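Long-range contacts in F-BAR domain only protein 1 (Danio rerio, PDB 5JP2), which may act in an early step of clathrin-mediated endocytosis, its mu homology domain binding a peptide of the endocytic protein Eps15: residues Trp17-Ala22 with Leu47-Pro52; Ala21-Tyr26 with Ser269-Arg274; Pro66-Arg71 with Ser264-Ser269; Thr110-Arg115 with Tyr126-Leu131. All blocks are in the same frame, centred on the assembly; numbering follows the deposited sequence. Where two conformers were deposited one is given.

Contact 1 (Trp17-Ala22 with Leu47-Pro52)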
loop_
_atom_site.group_PDB
_atom_site.type_symbol
_atom_site.label_atom_id
_atom_site.label_comp_id
_atom_site.label_asym_id
_atom_site.label_seq_id
_atom_site.Cartn_x
_atom_site.Cartn_y
_atom_site.Cartn_z
ATOM N N TRP B 17 -12.183 -24.977 -6.096
ATOM C CA TRP B 17 -11.031 -24.450 -6.813
ATOM C C TRP B 17 -10.438 -23.251 -6.091
ATOM O O TRP B 17 -11.191 -22.397 -5.601
ATOM C CB TRP B 17 -11.435 -24.060 -8.228
ATOM C CG TRP B 17 -12.083 -25.174 -8.984
ATOM C CD1 TRP B 17 -11.567 -26.416 -9.213
ATOM C CD2 TRP B 17 -13.363 -25.149 -9.627
ATOM N NE1 TRP B 17 -12.448 -27.165 -9.950
ATOM C CE2 TRP B 17 -13.557 -26.409 -10.220
ATOM C CE3 TRP B 17 -14.361 -24.184 -9.758
ATOM C CZ2 TRP B 17 -14.707 -26.726 -10.935
ATOM C CZ3 TRP B 17 -15.500 -24.503 -10.466
ATOM C CH2 TRP B 17 -15.665 -25.760 -11.043
ATOM N N PRO B 18 -9.113 -23.151 -6.002
ATOM C CA PRO B 18 -8.502 -22.035 -5.272
ATOM C C PRO B 18 -8.255 -20.806 -6.135
ATOM O O PRO B 18 -7.863 -20.905 -7.298
ATOM C CB PRO B 18 -7.174 -22.633 -4.807
ATOM C CG PRO B 18 -6.803 -23.558 -5.940
ATOM C CD PRO B 18 -8.103 -24.132 -6.445
ATOM N N VAL B 19 -8.445 -19.629 -5.529
ATOM C CA VAL B 19 -7.961 -18.370 -6.081
ATOM C C VAL B 19 -7.256 -17.613 -4.969
ATOM O O VAL B 19 -7.409 -17.917 -3.788
ATOM C CB VAL B 19 -9.080 -17.496 -6.704
ATOM C CG1 VAL B 19 -9.788 -18.233 -7.830
ATOM C CG2 VAL B 19 -10.068 -17.022 -5.662
ATOM N N ALA B 20 -6.470 -16.616 -5.357
ATOM C CA ALA B 20 -5.765 -15.771 -4.411
ATOM C C ALA B 20 -5.963 -14.299 -4.759
ATOM O O ALA B 20 -6.109 -13.938 -5.926
ATOM C CB ALA B 20 -4.278 -16.110 -4.390
ATOM N N ALA B 21 -5.960 -13.456 -3.730
ATOM C CA ALA B 21 -6.162 -12.022 -3.863
ATOM C C ALA B 21 -4.943 -11.262 -3.345
ATOM O O ALA B 21 -4.188 -11.768 -2.515
ATOM C CB ALA B 21 -7.404 -11.571 -3.105
ATOM N N ALA B 22 -4.735 -10.053 -3.863
ATOM C CA ALA B 22 -3.677 -9.175 -3.382
ATOM C C ALA B 22 -4.216 -7.762 -3.291
ATOM O O ALA B 22 -4.772 -7.241 -4.257
ATOM C CB ALA B 22 -2.438 -9.202 -4.278
ATOM N N LEU B 47 -6.809 -3.959 -6.137
ATOM C CA LEU B 47 -7.167 -5.341 -5.837
ATOM C C LEU B 47 -6.904 -6.225 -7.045
ATOM O O LEU B 47 -7.512 -6.041 -8.096
ATOM C CB LEU B 47 -8.625 -5.452 -5.420
ATOM C CG LEU B 47 -9.159 -6.854 -5.152
ATOM C CD1 LEU B 47 -8.448 -7.516 -3.999
ATOM C CD2 LEU B 47 -10.634 -6.782 -4.868
ATOM N N THR B 48 -6.005 -7.176 -6.891
ATOM C CA THR B 48 -5.680 -8.123 -7.940
ATOM C C THR B 48 -6.114 -9.520 -7.497
ATOM O O THR B 48 -6.085 -9.845 -6.313
ATOM C CB THR B 48 -4.180 -8.073 -8.253
ATOM O OG1 THR B 48 -3.875 -6.826 -8.866
ATOM C CG2 THR B 48 -3.771 -9.156 -9.187
ATOM N N MET B 49 -6.564 -10.337 -8.442
ATOM C CA MET B 49 -6.867 -11.725 -8.144
ATOM C C MET B 49 -6.044 -12.630 -9.043
ATOM O O MET B 49 -5.852 -12.340 -10.221
ATOM C CB MET B 49 -8.344 -12.031 -8.293
ATOM C CG MET B 49 -8.670 -13.443 -7.896
ATOM S SD MET B 49 -10.407 -13.806 -7.819
ATOM C CE MET B 49 -10.901 -12.933 -6.366
ATOM N N SER B 50 -5.535 -13.711 -8.465
ATOM C CA SER B 50 -4.678 -14.656 -9.159
ATOM C C SER B 50 -5.395 -15.993 -9.337
ATOM O O SER B 50 -6.177 -16.412 -8.485
ATOM C CB SER B 50 -3.375 -14.847 -8.388
ATOM O OG SER B 50 -2.445 -15.574 -9.153
ATOM N N PHE B 51 -5.133 -16.648 -10.465
ATOM C CA PHE B 51 -5.760 -17.905 -10.823
ATOM C C PHE B 51 -4.709 -18.955 -11.151
ATOM O O PHE B 51 -3.757 -18.673 -11.877
ATOM C CB PHE B 51 -6.687 -17.754 -12.031
ATOM C CG PHE B 51 -7.899 -16.931 -11.768
ATOM C CD1 PHE B 51 -7.842 -15.558 -11.790
ATOM C CD2 PHE B 51 -9.100 -17.534 -11.514
ATOM C CE1 PHE B 51 -8.958 -14.819 -11.553
ATOM C CE2 PHE B 51 -10.207 -16.795 -11.274
ATOM C CZ PHE B 51 -10.138 -15.431 -11.293
ATOM N N PRO B 52 -4.893 -20.184 -10.686
ATOM C CA PRO B 52 -3.916 -21.230 -10.994
ATOM C C PRO B 52 -4.037 -21.645 -12.445
ATOM O O PRO B 52 -5.131 -21.694 -13.001
ATOM C CB PRO B 52 -4.304 -22.366 -10.046
ATOM C CG PRO B 52 -5.719 -22.132 -9.727
ATOM C CD PRO B 52 -5.938 -20.650 -9.763
#
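Val19 spreads its two methyl groups over two side chains of the neighbouring strand. CG1 reaches CE2 of Phe51 at 3.8 Å, approaching the ring obliquely, and the valine and phenylalanine side chains lie side by side and point the same way. CG2 stands 3.9 Å from SD of Met49, whose side chain crosses that of Val19 at a slant. Met49 leaves its backbone with CG anti to the backbone N (chi1 -176°), which sets CG 3.3 Å from Ala20 O. Near the strand ends two prolines meet: CD of Pro52 lies 3.1 Å from Pro18 O, and Pro18 CG is 4.2 Å from Pro52 CG. All this sits on a beta hairpin, strands 17-31 and 39-52, within the long mixed sheet of the mu homology domain. Ala20 and Ser50 form a hydrogen-bonded antiparallel pair, Ser50 N binding Ala20 O at 2.6 Å with a nearly straight N-H...O angle of 172°; Ala22 and Thr48 form a second. Between them Ala21 and Met49 make a non-hydrogen-bonded pair with CA atoms 4.3 Å apart, their side chains on the face opposite Ala20, Ala22, Thr48 and Ser50. The hydroxyl of Ser50 bonds to Asn127 and that of Thr48 to Asp46. The bound Eps15 peptide packs on Pro18, Ala22, Ser50 and Pro52, while Leu68 touches Met49 and Phe51.

Contact 2 (Ala21-Tyr26 with Ser269-Arg274)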
loop_
_atom_site.group_PDB
_atom_site.type_symbol
_atom_site.label_atom_id
_atom_site.label_comp_id
_atom_site.label_asym_id
_atom_site.label_seq_id
_atom_site.Cartn_x
_atom_site.Cartn_y
_atom_site.Cartn_z
ATOM N N ALA B 21 -5.960 -13.456 -3.730
ATOM C CA ALA B 21 -6.162 -12.022 -3.863
ATOM C C ALA B 21 -4.943 -11.262 -3.345
ATOM O O ALA B 21 -4.188 -11.768 -2.515
ATOM C CB ALA B 21 -7.404 -11.571 -3.105
ATOM N N ALA B 22 -4.735 -10.053 -3.863
ATOM C CA ALA B 22 -3.677 -9.175 -3.382
ATOM C C ALA B 22 -4.216 -7.762 -3.291
ATOM O O ALA B 22 -4.772 -7.241 -4.257
ATOM C CB ALA B 22 -2.438 -9.202 -4.278
ATOM N N ILE B 23 -4.046 -7.160 -2.123
ATOM C CA ILE B 23 -4.472 -5.802 -1.834
ATOM C C ILE B 23 -3.205 -4.981 -1.680
ATOM O O ILE B 23 -2.403 -5.252 -0.786
ATOM C CB ILE B 23 -5.334 -5.738 -0.566
ATOM C CG1 ILE B 23 -6.616 -6.541 -0.735
ATOM C CG2 ILE B 23 -5.661 -4.327 -0.203
ATOM C CD1 ILE B 23 -7.458 -6.589 0.509
ATOM N N THR B 24 -3.014 -4.003 -2.563
ATOM C CA THR B 24 -1.826 -3.164 -2.603
ATOM C C THR B 24 -2.242 -1.711 -2.424
ATOM O O THR B 24 -3.151 -1.243 -3.102
ATOM C CB THR B 24 -1.094 -3.346 -3.919
ATOM O OG1 THR B 24 -0.838 -4.733 -4.107
ATOM C CG2 THR B 24 0.204 -2.615 -3.909
ATOM N N GLU B 25 -1.605 -1.007 -1.497
ATOM C CA GLU B 25 -1.998 0.358 -1.192
ATOM C C GLU B 25 -0.788 1.274 -1.112
ATOM O O GLU B 25 0.224 0.909 -0.527
ATOM C CB GLU B 25 -2.796 0.415 0.110
ATOM C CG GLU B 25 -4.176 -0.124 -0.054
ATOM C CD GLU B 25 -5.033 0.054 1.151
ATOM O OE1 GLU B 25 -4.562 0.619 2.136
ATOM O OE2 GLU B 25 -6.187 -0.393 1.126
ATOM N N TYR B 26 -0.885 2.442 -1.736
ATOM C CA TYR B 26 0.107 3.499 -1.607
ATOM C C TYR B 26 -0.483 4.688 -0.860
ATOM O O TYR B 26 -1.655 5.020 -1.016
ATOM C CB TYR B 26 0.624 3.955 -2.960
ATOM C CG TYR B 26 1.435 2.914 -3.647
ATOM C CD1 TYR B 26 2.791 2.803 -3.419
ATOM C CD2 TYR B 26 0.842 2.019 -4.509
ATOM C CE1 TYR B 26 3.528 1.830 -4.045
ATOM C CE2 TYR B 26 1.565 1.055 -5.139
ATOM C CZ TYR B 26 2.904 0.958 -4.907
ATOM O OH TYR B 26 3.622 -0.014 -5.555
ATOM N N SER B 269 -7.156 -19.154 -1.461
ATOM C CA SER B 269 -5.903 -19.751 -1.031
ATOM C C SER B 269 -5.128 -18.821 -0.112
ATOM O O SER B 269 -4.445 -19.290 0.805
ATOM C CB SER B 269 -5.060 -20.120 -2.249
ATOM O OG SER B 269 -3.788 -20.586 -1.858
ATOM N N LEU B 270 -5.240 -17.512 -0.323
ATOM C CA LEU B 270 -4.416 -16.536 0.370
ATOM C C LEU B 270 -4.867 -15.133 -0.011
ATOM O O LEU B 270 -5.341 -14.903 -1.121
ATOM C CB LEU B 270 -2.951 -16.745 -0.019
ATOM C CG LEU B 270 -1.812 -15.873 0.463
ATOM C CD1 LEU B 270 -0.575 -16.728 0.550
ATOM C CD2 LEU B 270 -1.589 -14.800 -0.537
ATOM N N VAL B 271 -4.628 -14.182 0.888
ATOM C CA VAL B 271 -4.847 -12.769 0.612
ATOM C C VAL B 271 -3.603 -12.031 1.056
ATOM O O VAL B 271 -3.360 -11.887 2.255
ATOM C CB VAL B 271 -6.078 -12.201 1.319
ATOM C CG1 VAL B 271 -6.205 -10.734 1.005
ATOM C CG2 VAL B 271 -7.311 -12.912 0.855
ATOM N N LYS B 272 -2.862 -11.502 0.097
ATOM C CA LYS B 272 -1.633 -10.777 0.354
ATOM C C LYS B 272 -1.962 -9.296 0.474
ATOM O O LYS B 272 -2.653 -8.744 -0.386
ATOM C CB LYS B 272 -0.632 -11.031 -0.768
ATOM C CG LYS B 272 0.758 -10.507 -0.505
ATOM C CD LYS B 272 1.754 -11.013 -1.531
ATOM C CE LYS B 272 3.159 -10.473 -1.277
ATOM N NZ LYS B 272 4.165 -10.932 -2.280
ATOM N N LYS B 273 -1.528 -8.678 1.573
ATOM C CA LYS B 273 -1.745 -7.262 1.844
ATOM C C LYS B 273 -0.410 -6.552 1.989
ATOM O O LYS B 273 0.403 -6.935 2.829
ATOM C CB LYS B 273 -2.575 -7.075 3.106
ATOM C CG LYS B 273 -3.792 -7.892 3.119
ATOM C CD LYS B 273 -4.655 -7.544 4.275
ATOM C CE LYS B 273 -5.759 -8.555 4.412
ATOM N NZ LYS B 273 -6.860 -8.061 5.253
ATOM N N ARG B 274 -0.183 -5.528 1.173
ATOM C CA ARG B 274 1.056 -4.769 1.216
ATOM C C ARG B 274 0.782 -3.286 1.015
ATOM O O ARG B 274 -0.153 -2.898 0.318
ATOM C CB ARG B 274 2.050 -5.256 0.170
ATOM C CG ARG B 274 1.545 -5.184 -1.236
ATOM C CD ARG B 274 2.557 -5.754 -2.206
ATOM N NE ARG B 274 2.193 -5.491 -3.594
ATOM C CZ ARG B 274 2.974 -5.756 -4.629
ATOM N NH1 ARG B 274 4.164 -6.292 -4.433
ATOM N NH2 ARG B 274 2.567 -5.484 -5.859
#
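Residues Ala21-Tyr26 and Ser269-Arg274 pair as parallel strands, 8° apart in direction, in the interior of the long mixed sheet. Ala21, Ile23 and Glu25 donate their backbone N-H groups to the carbonyls of Leu270, Lys272 and Arg274, and Lys272 and Arg274 donate back to Ala21 and Ile23. On one face Arg274 runs beside Thr24: its CG sits between the backbone N and carbonyl carbon (chi1 59°), and NE donates to Thr24 OG1 at 3.2 Å, the hydroxyl oxygen lying close to the guanidinium plane. Arg274 NH2 bonds to the backbone of the bound peptide, and the guanidinium makes a cation-pi contact with an aromatic side chain there. An alanine here would probably leave Thr24 OG1 without this donor and the peptide without the bond from NH2 and the cation-pi contact. On the opposite face Ala21 CB meets Val271 CG2 at 4.2 Å. Ala21 and Ile23 also touch strand 258-261 there, while strands 39-52 and 242-250 flank the pair within the sheet.

Contact 3 (Pro66-Arg71 with Ser264-Ser269)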
loop_
_atom_site.group_PDB
_atom_site.type_symbol
_atom_site.label_atom_id
_atom_site.label_comp_id
_atom_site.label_asym_id
_atom_site.label_seq_id
_atom_site.Cartn_x
_atom_site.Cartn_y
_atom_site.Cartn_z
ATOM N N PRO B 66 -19.385 -22.679 -12.670
ATOM C CA PRO B 66 -20.104 -21.886 -11.664
ATOM C C PRO B 66 -19.475 -20.522 -11.434
ATOM O O PRO B 66 -18.289 -20.300 -11.668
ATOM C CB PRO B 66 -20.024 -22.749 -10.407
ATOM C CG PRO B 66 -18.853 -23.597 -10.622
ATOM C CD PRO B 66 -18.760 -23.867 -12.082
ATOM N N VAL B 67 -20.296 -19.622 -10.906
ATOM C CA VAL B 67 -19.995 -18.198 -10.876
ATOM C C VAL B 67 -19.088 -17.873 -9.698
ATOM O O VAL B 67 -19.474 -18.025 -8.536
ATOM C CB VAL B 67 -21.291 -17.384 -10.796
ATOM C CG1 VAL B 67 -20.993 -15.903 -10.692
ATOM C CG2 VAL B 67 -22.154 -17.680 -11.988
ATOM N N LEU B 68 -17.902 -17.376 -9.998
ATOM C CA LEU B 68 -17.001 -16.881 -8.976
ATOM C C LEU B 68 -17.504 -15.527 -8.492
ATOM O O LEU B 68 -17.659 -14.601 -9.285
ATOM C CB LEU B 68 -15.590 -16.784 -9.543
ATOM C CG LEU B 68 -14.528 -16.161 -8.656
ATOM C CD1 LEU B 68 -14.471 -16.860 -7.340
ATOM C CD2 LEU B 68 -13.216 -16.246 -9.349
ATOM N N SER B 69 -17.772 -15.417 -7.200
ATOM C CA SER B 69 -18.382 -14.238 -6.617
ATOM C C SER B 69 -17.595 -13.807 -5.391
ATOM O O SER B 69 -17.109 -14.652 -4.647
ATOM C CB SER B 69 -19.816 -14.519 -6.228
ATOM O OG SER B 69 -20.376 -13.390 -5.583
ATOM N N PHE B 70 -17.446 -12.499 -5.184
ATOM C CA PHE B 70 -16.715 -12.024 -4.015
ATOM C C PHE B 70 -17.348 -10.767 -3.436
ATOM O O PHE B 70 -18.231 -10.153 -4.026
ATOM C CB PHE B 70 -15.241 -11.791 -4.328
ATOM C CG PHE B 70 -14.969 -10.663 -5.272
ATOM C CD1 PHE B 70 -14.819 -9.371 -4.803
ATOM C CD2 PHE B 70 -14.792 -10.900 -6.615
ATOM C CE1 PHE B 70 -14.539 -8.340 -5.651
ATOM C CE2 PHE B 70 -14.511 -9.868 -7.468
ATOM C CZ PHE B 70 -14.381 -8.581 -6.981
ATOM N N ARG B 71 -16.882 -10.405 -2.247
ATOM C CA ARG B 71 -17.430 -9.312 -1.458
ATOM C C ARG B 71 -16.305 -8.414 -0.956
ATOM O O ARG B 71 -15.279 -8.909 -0.485
ATOM C CB ARG B 71 -18.187 -9.885 -0.271
ATOM C CG ARG B 71 -19.045 -8.930 0.477
ATOM C CD ARG B 71 -19.491 -9.529 1.805
ATOM N NE ARG B 71 -20.262 -10.752 1.632
ATOM C CZ ARG B 71 -21.546 -10.794 1.308
ATOM N NH1 ARG B 71 -22.228 -9.675 1.096
ATOM N NH2 ARG B 71 -22.146 -11.966 1.181
ATOM N N SER B 264 -19.254 -21.412 -1.543
ATOM C CA SER B 264 -18.277 -22.424 -1.184
ATOM C C SER B 264 -17.628 -23.078 -2.388
ATOM O O SER B 264 -16.765 -23.933 -2.210
ATOM C CB SER B 264 -18.927 -23.493 -0.311
ATOM O OG SER B 264 -20.079 -24.020 -0.943
ATOM N N ARG B 265 -18.025 -22.711 -3.606
ATOM C CA ARG B 265 -17.542 -23.429 -4.780
ATOM C C ARG B 265 -16.090 -23.107 -5.066
ATOM O O ARG B 265 -15.391 -23.907 -5.692
ATOM C CB ARG B 265 -18.394 -23.091 -5.996
ATOM C CG ARG B 265 -18.217 -24.031 -7.176
ATOM C CD ARG B 265 -18.791 -25.418 -6.887
ATOM N NE ARG B 265 -18.393 -26.422 -7.873
ATOM C CZ ARG B 265 -17.166 -26.916 -7.992
ATOM N NH1 ARG B 265 -16.197 -26.497 -7.194
ATOM N NH2 ARG B 265 -16.906 -27.829 -8.915
ATOM N N TYR B 266 -15.634 -21.940 -4.639
ATOM C CA TYR B 266 -14.247 -21.534 -4.729
ATOM C C TYR B 266 -13.761 -21.248 -3.320
ATOM O O TYR B 266 -14.548 -20.942 -2.424
ATOM C CB TYR B 266 -14.091 -20.290 -5.608
ATOM C CG TYR B 266 -14.552 -20.468 -7.036
ATOM C CD1 TYR B 266 -15.880 -20.324 -7.387
ATOM C CD2 TYR B 266 -13.649 -20.746 -8.035
ATOM C CE1 TYR B 266 -16.286 -20.487 -8.677
ATOM C CE2 TYR B 266 -14.054 -20.899 -9.329
ATOM C CZ TYR B 266 -15.367 -20.771 -9.641
ATOM O OH TYR B 266 -15.762 -20.940 -10.932
ATOM N N ARG B 267 -12.461 -21.344 -3.116
ATOM C CA ARG B 267 -11.903 -20.986 -1.826
ATOM C C ARG B 267 -10.682 -20.108 -2.024
ATOM O O ARG B 267 -9.968 -20.218 -3.019
ATOM C CB ARG B 267 -11.557 -22.227 -0.986
ATOM C CG ARG B 267 -10.525 -23.105 -1.597
ATOM C CD ARG B 267 -10.299 -24.374 -0.798
ATOM N NE ARG B 267 -9.547 -25.292 -1.629
ATOM C CZ ARG B 267 -8.252 -25.193 -1.855
ATOM N NH1 ARG B 267 -7.544 -24.241 -1.273
ATOM N NH2 ARG B 267 -7.668 -26.048 -2.661
ATOM N N MET B 268 -10.439 -19.248 -1.048
ATOM C CA MET B 268 -9.378 -18.262 -1.148
ATOM C C MET B 268 -8.111 -18.863 -0.579
ATOM O O MET B 268 -7.995 -19.062 0.632
ATOM C CB MET B 268 -9.744 -16.972 -0.426
ATOM C CG MET B 268 -8.734 -15.879 -0.681
ATOM S SD MET B 268 -9.041 -14.908 -2.161
ATOM C CE MET B 268 -10.352 -13.924 -1.556
ATOM N N SER B 269 -7.156 -19.154 -1.461
ATOM C CA SER B 269 -5.903 -19.751 -1.031
ATOM C C SER B 269 -5.128 -18.821 -0.112
ATOM O O SER B 269 -4.445 -19.290 0.805
ATOM C CB SER B 269 -5.060 -20.120 -2.249
ATOM O OG SER B 269 -3.788 -20.586 -1.858
#
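Tyr266 reaches from its strand to the loop at Pro66, where its OH donates to Pro66 O at 2.7 Å. The hydroxyl oxygen stands 32° out of the carbonyl plane, whereas the carbonyl oxygen lies at the edge of the tyrosine ring. Leu68 comes over one face: CD1 makes a CH-pi contact 3.9 Å from the ring centroid, offset toward the rim near CG, with the two side chains crossing at about a right angle. A phenylalanine in place of Tyr266 would probably keep that packing but leave Pro66 O without this donor and its loop less firmly held. Next to the hydroxyl bond, CG of Pro66 lies 3.5 Å from CG of Arg265, whose NH1 bonds to Glu15 O. Trp17, poorly ordered, lies against Pro66, makes a cation-pi contact with Arg265 and meets the Tyr266 ring. Leu68 also packs on Met49 and Phe51 of strand 39-52, and Tyr266 on Leu261 of strand 258-261, which places the contact where the long mixed sheet meets the four-stranded sheet containing strand 69-73.

Contact 4 (Thr110-Arg115 with Tyr126-Leu131)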
loop_
_atom_site.group_PDB
_atom_site.type_symbol
_atom_site.label_atom_id
_atom_site.label_comp_id
_atom_site.label_asym_id
_atom_site.label_seq_id
_atom_site.Cartn_x
_atom_site.Cartn_y
_atom_site.Cartn_z
ATOM N N THR B 110 -13.080 -16.521 -18.778
ATOM C CA THR B 110 -12.474 -17.643 -19.494
ATOM C C THR B 110 -11.619 -17.168 -20.651
ATOM O O THR B 110 -10.477 -17.608 -20.814
ATOM C CB THR B 110 -13.551 -18.597 -20.003
ATOM O OG1 THR B 110 -14.347 -19.046 -18.909
ATOM C CG2 THR B 110 -12.930 -19.776 -20.684
ATOM N N LEU B 111 -12.176 -16.303 -21.499
ATOM C CA LEU B 111 -11.414 -15.784 -22.626
ATOM C C LEU B 111 -10.187 -15.031 -22.147
ATOM O O LEU B 111 -9.114 -15.122 -22.755
ATOM C CB LEU B 111 -12.289 -14.873 -23.479
ATOM C CG LEU B 111 -13.374 -15.589 -24.270
ATOM C CD1 LEU B 111 -14.234 -14.606 -25.003
ATOM C CD2 LEU B 111 -12.727 -16.535 -25.241
ATOM N N HIS B 112 -10.322 -14.293 -21.050
ATOM C CA HIS B 112 -9.210 -13.490 -20.560
ATOM C C HIS B 112 -8.054 -14.365 -20.111
ATOM O O HIS B 112 -6.893 -14.065 -20.400
ATOM C CB HIS B 112 -9.679 -12.585 -19.427
ATOM C CG HIS B 112 -8.590 -11.757 -18.838
ATOM N ND1 HIS B 112 -8.283 -10.501 -19.300
ATOM C CD2 HIS B 112 -7.709 -12.020 -17.848
ATOM C CE1 HIS B 112 -7.269 -10.019 -18.612
ATOM N NE2 HIS B 112 -6.901 -10.920 -17.726
ATOM N N LEU B 113 -8.346 -15.443 -19.392
ATOM C CA LEU B 113 -7.274 -16.328 -18.967
ATOM C C LEU B 113 -6.691 -17.093 -20.142
ATOM O O LEU B 113 -5.481 -17.319 -20.183
ATOM C CB LEU B 113 -7.774 -17.276 -17.882
ATOM C CG LEU B 113 -8.296 -16.583 -16.632
ATOM C CD1 LEU B 113 -9.019 -17.563 -15.742
ATOM C CD2 LEU B 113 -7.187 -15.882 -15.883
ATOM N N GLN B 114 -7.528 -17.499 -21.103
ATOM C CA GLN B 114 -7.019 -18.168 -22.297
ATOM C C GLN B 114 -5.982 -17.309 -22.987
ATOM O O GLN B 114 -4.950 -17.810 -23.432
ATOM C CB GLN B 114 -8.150 -18.477 -23.275
ATOM C CG GLN B 114 -9.054 -19.617 -22.893
ATOM C CD GLN B 114 -10.145 -19.846 -23.924
ATOM O OE1 GLN B 114 -11.223 -20.343 -23.609
ATOM N NE2 GLN B 114 -9.862 -19.484 -25.171
ATOM N N ARG B 115 -6.236 -16.007 -23.076
ATOM C CA ARG B 115 -5.265 -15.123 -23.697
ATOM C C ARG B 115 -4.013 -15.048 -22.845
ATOM O O ARG B 115 -2.896 -15.164 -23.355
ATOM C CB ARG B 115 -5.859 -13.732 -23.899
ATOM C CG ARG B 115 -4.894 -12.756 -24.534
ATOM C CD ARG B 115 -5.558 -11.416 -24.826
ATOM N NE ARG B 115 -4.604 -10.391 -25.254
ATOM C CZ ARG B 115 -3.989 -9.546 -24.430
ATOM N NH1 ARG B 115 -3.139 -8.648 -24.905
ATOM N NH2 ARG B 115 -4.213 -9.606 -23.126
ATOM N N TYR B 126 -1.980 -16.724 -13.246
ATOM C CA TYR B 126 -2.331 -15.575 -14.063
ATOM C C TYR B 126 -3.065 -14.560 -13.206
ATOM O O TYR B 126 -4.029 -14.906 -12.525
ATOM C CB TYR B 126 -3.195 -15.989 -15.250
ATOM C CG TYR B 126 -2.538 -17.037 -16.097
ATOM C CD1 TYR B 126 -1.341 -16.781 -16.734
ATOM C CD2 TYR B 126 -3.111 -18.291 -16.251
ATOM C CE1 TYR B 126 -0.725 -17.745 -17.503
ATOM C CE2 TYR B 126 -2.502 -19.263 -17.017
ATOM C CZ TYR B 126 -1.307 -18.984 -17.642
ATOM O OH TYR B 126 -0.690 -19.944 -18.412
ATOM N N ASN B 127 -2.612 -13.315 -13.242
ATOM C CA ASN B 127 -3.175 -12.264 -12.413
ATOM C C ASN B 127 -4.207 -11.459 -13.187
ATOM O O ASN B 127 -4.055 -11.225 -14.385
ATOM C CB ASN B 127 -2.077 -11.346 -11.898
ATOM C CG ASN B 127 -1.191 -12.022 -10.898
ATOM O OD1 ASN B 127 -1.635 -12.874 -10.147
ATOM N ND2 ASN B 127 0.067 -11.635 -10.869
ATOM N N VAL B 128 -5.255 -11.041 -12.489
ATOM C CA VAL B 128 -6.344 -10.253 -13.050
ATOM C C VAL B 128 -6.630 -9.063 -12.144
ATOM O O VAL B 128 -6.796 -9.224 -10.934
ATOM C CB VAL B 128 -7.606 -11.109 -13.213
ATOM C CG1 VAL B 128 -8.721 -10.279 -13.723
ATOM C CG2 VAL B 128 -7.319 -12.254 -14.147
ATOM N N ALA B 129 -6.785 -7.889 -12.744
ATOM C CA ALA B 129 -6.983 -6.646 -12.009
ATOM C C ALA B 129 -8.471 -6.416 -11.812
ATOM O O ALA B 129 -9.210 -6.254 -12.777
ATOM C CB ALA B 129 -6.337 -5.481 -12.750
ATOM N N LEU B 130 -8.920 -6.469 -10.568
ATOM C CA LEU B 130 -10.333 -6.292 -10.273
ATOM C C LEU B 130 -10.745 -4.843 -10.023
ATOM O O LEU B 130 -11.841 -4.443 -10.422
ATOM C CB LEU B 130 -10.716 -7.156 -9.079
ATOM C CG LEU B 130 -10.473 -8.651 -9.280
ATOM C CD1 LEU B 130 -11.050 -9.459 -8.142
ATOM C CD2 LEU B 130 -11.077 -9.096 -10.582
ATOM N N LEU B 131 -9.950 -4.067 -9.287
ATOM C CA LEU B 131 -10.458 -2.810 -8.759
ATOM C C LEU B 131 -9.339 -1.819 -8.481
ATOM O O LEU B 131 -8.243 -2.205 -8.081
ATOM C CB LEU B 131 -11.241 -3.073 -7.486
ATOM C CG LEU B 131 -11.948 -1.933 -6.795
ATOM C CD1 LEU B 131 -13.326 -1.784 -7.354
ATOM C CD2 LEU B 131 -12.008 -2.263 -5.332
#
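His112 opens the contact by meeting Val128 tip to tip. Its CG is anti to the backbone N (chi1 178°), and the ring brings CD2 to 3.7 Å from Val128 CG2, with NE2 at 3.8 Å from the same methyl; this approach is oblique to the ring. Asn127 O lies near the ring plane at its edge, but at 4.4 Å from His112 NE2 it makes no hydrogen bond. Leu113 follows with a single methyl, CD2, shared between two residues of the strand: it stands 4.0 Å from Tyr126 CB and 4.0 Å from Val128 CG2, the leucine crossing the valine at about a right angle. This is helix-on-sheet packing: helix 106-119 leads through a short connection into strand 125-137 and lies against its start, the axes of 110-115 and 126-131 approaching to 9.4 Å. Tyr126 extends the contact along the helix to Glu116 and Ala117, Leu113 also touches Phe59 of helix 55-61, and Leu87 lies against both His112 and Val128. With no hydrogen bond between the two segments, nothing directional fixes the helix on the strand here; its place depends on fit of shape and on burial of the Leu113 and Val128 methyls.

In the fold
Contacts 1 and 2 flank the same strand, 17-31: antiparallel to 39-52 in the one, parallel to 266-283 in the other, and both are built on backbone hydrogen bonds. Contact 1 is wholly buried, whereas contact 2 is only partly so and sends charged side chains to the bound peptide. Contacts 3 and 4 depend on side chains. Contact 3, also partly buried, ties a loop to the start of strand 266-283 by one hydroxyl bond and a CH-pi contact; contact 4, buried and apolar, sets a helix against strand 125-137, which in turn pairs with strand 39-52 of contact 1. Contacts 3 and 4 touch through Phe70 and Leu130, their centres about 15 Å apart.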